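Local coordinates for putative fimbrial associated sortase-like protein (Corynebacterium diphtheriae, PDB 6BWE) that probably acts as a class C pilin-polymerising sortase, a cysteine transpeptidase that joins pilin subunits into covalent pili on the bacterial surface, at residues A99-G104 with V123-S128. The protein carries 2 engineered substitutions. Numbering follows the deposited sequence. Where two conformers were deposited one is given.
Sequences ATLEHG and VITGHS
L101 and H127 meet where a short helix leans on the loop that follows a strand, and the pair illustrates how a single aliphatic side chain can line one side of a probable catalytic histidine. The tight part is small. CB of L101 lies over one face of the H127 imidazole, 4.0 Å from the ring centroid and 28° off the ring normal, a CH-pi contact shifted toward the CD2–NE2 side. Beyond CB, the leucine turns its branches from the ring to T125: CG stands anti to the carbonyl carbon (chi1 -57°), and in one of the two T125 conformers L101 CD2 comes to 3.5 Å from T125 OG1. L101 CD2 also passes 3.7 Å from the T125 backbone O. One leucine thus touches both the strand residue and the histidine.

No direct hydrogen bond joins residues 99-104 to 123-128, and the backbones, 6.0 Å apart between the CA atoms of L101 and G126, are bridged instead by a water. It donates to L101 O at 2.6 Å and to G104 O at 2.7 Å, and accepts from H127 N at 2.8 Å, tying the last turn and G104 to the backbone of H127. On the looser flank, the exposed E102 points away from 123-128, its carboxylate not in contact with the imidazole (E102 OE2 6.6 Å from H127 NE2).

In the sortase beta-barrel, strand 123-125 runs between strands 105-107 and 183-187. In the loop beyond it, just after H127, S128 N hydrogen-bonds OD of S-hydroxycysteine 189, the predicted acyl-thioester residue. Helix 98-103, which connects strand 88-94 to strand 105-107, flanks this histidine.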
loop_
_atom_site.group_PDB
_atom_site.type_symbol
_atom_site.label_atom_id
_atom_site.label_comp_id
_atom_site.label_asym_id
_atom_site.label_seq_id
_atom_site.Cartn_x
_atom_site.Cartn_y
_atom_site.Cartn_z
ATOM N N ALA A 99 -12.405 6.806 18.253
ATOM C CA ALA A 99 -12.844 6.103 19.472
ATOM C C ALA A 99 -11.828 5.043 19.900
ATOM O O ALA A 99 -11.481 4.929 21.098
ATOM C CB ALA A 99 -14.243 5.524 19.305
ATOM N N THR A 100 -11.250 4.340 18.923
ATOM C CA THR A 100 -10.248 3.297 19.197
ATOM C C THR A 100 -9.051 3.865 19.955
ATOM O O THR A 100 -8.604 3.291 20.946
ATOM C CB THR A 100 -9.762 2.666 17.885
ATOM O OG1 THR A 100 -10.871 2.113 17.187
ATOM C CG2 THR A 100 -8.714 1.625 18.102
ATOM N N LEU A 101 -8.561 5.015 19.503
ATOM C CA LEU A 101 -7.364 5.603 20.078
ATOM C C LEU A 101 -7.606 6.292 21.451
ATOM O O LEU A 101 -6.656 6.670 22.140
ATOM C CB LEU A 101 -6.732 6.562 19.075
ATOM C CG LEU A 101 -6.385 5.927 17.713
ATOM C CD1 LEU A 101 -5.881 7.018 16.800
ATOM C CD2 LEU A 101 -5.375 4.811 17.849
ATOM N N GLU A 102 -8.861 6.401 21.886
ATOM C CA GLU A 102 -9.156 6.777 23.271
ATOM C C GLU A 102 -9.017 5.590 24.218
ATOM O O GLU A 102 -8.881 5.791 25.415
ATOM C CB GLU A 102 -10.537 7.394 23.391
ATOM C CG GLU A 102 -10.657 8.691 22.588
ATOM C CD GLU A 102 -11.982 9.384 22.735
ATOM O OE1 GLU A 102 -12.703 9.106 23.717
ATOM O OE2 GLU A 102 -12.312 10.223 21.858
ATOM N N HIS A 103 -9.044 4.368 23.699
ATOM C CA HIS A 103 -9.041 3.182 24.545
ATOM C C HIS A 103 -7.911 2.188 24.339
ATOM O O HIS A 103 -7.796 1.225 25.097
ATOM C CB HIS A 103 -10.391 2.467 24.394
ATOM C CG HIS A 103 -11.554 3.327 24.738
ATOM N ND1 HIS A 103 -11.874 3.653 26.042
ATOM C CD2 HIS A 103 -12.445 3.976 23.950
ATOM C CE1 HIS A 103 -12.941 4.436 26.036
ATOM N NE2 HIS A 103 -13.310 4.641 24.780
ATOM N N GLY A 104 -7.083 2.372 23.312
ATOM C CA GLY A 104 -5.929 1.524 23.154
ATOM C C GLY A 104 -5.119 1.984 21.950
ATOM O O GLY A 104 -5.169 3.156 21.560
ATOM N N VAL A 123 2.780 -0.645 11.532
ATOM C CA VAL A 123 2.817 0.610 12.228
ATOM C C VAL A 123 1.640 0.645 13.220
ATOM O O VAL A 123 0.488 0.413 12.844
ATOM C CB VAL A 123 2.786 1.775 11.264
ATOM C CG1 VAL A 123 2.829 3.085 12.051
ATOM C CG2 VAL A 123 3.946 1.644 10.283
ATOM N N ILE A 124 1.968 0.893 14.477
ATOM C CA ILE A 124 1.032 0.822 15.609
ATOM C C ILE A 124 1.037 2.216 16.223
ATOM O O ILE A 124 2.111 2.693 16.639
ATOM C CB ILE A 124 1.520 -0.155 16.705
ATOM C CG1 ILE A 124 1.831 -1.536 16.154
ATOM C CG2 ILE A 124 0.512 -0.225 17.847
ATOM C CD1 ILE A 124 0.705 -2.189 15.493
ATOM N N THR A 125 -0.129 2.847 16.279
ATOM C CA THR A 125 -0.287 4.227 16.749
ATOM C C THR A 125 -1.010 4.316 18.102
ATOM O O THR A 125 -1.920 3.523 18.396
ATOM C CB THR A 125 -1.115 5.066 15.760
ATOM O OG1 THR A 125 -2.504 4.735 15.903
ATOM C CG2 THR A 125 -0.649 4.847 14.325
ATOM N N GLY A 126 -0.630 5.294 18.912
ATOM C CA GLY A 126 -1.333 5.575 20.163
ATOM C C GLY A 126 -1.226 7.047 20.493
ATOM O O GLY A 126 -0.283 7.749 20.043
ATOM N N HIS A 127 -2.130 7.484 21.351
ATOM C CA HIS A 127 -2.219 8.881 21.735
ATOM C C HIS A 127 -1.304 9.127 22.909
ATOM O O HIS A 127 -1.068 8.235 23.731
ATOM C CB HIS A 127 -3.640 9.301 22.137
ATOM C CG HIS A 127 -4.495 9.747 20.998
ATOM N ND1 HIS A 127 -3.981 10.259 19.823
ATOM C CD2 HIS A 127 -5.843 9.736 20.840
ATOM C CE1 HIS A 127 -4.967 10.538 18.989
ATOM N NE2 HIS A 127 -6.108 10.246 19.587
ATOM N N SER A 128 -0.832 10.368 22.960
ATOM C CA SER A 128 -0.183 10.959 24.113
ATOM C C SER A 128 -0.999 12.186 24.543
ATOM O O SER A 128 -1.493 12.947 23.690
ATOM C CB SER A 128 1.221 11.418 23.737
ATOM O OG SER A 128 2.069 10.323 23.602
HETATM O O HOH W 1 -4.253 5.673 21.766
#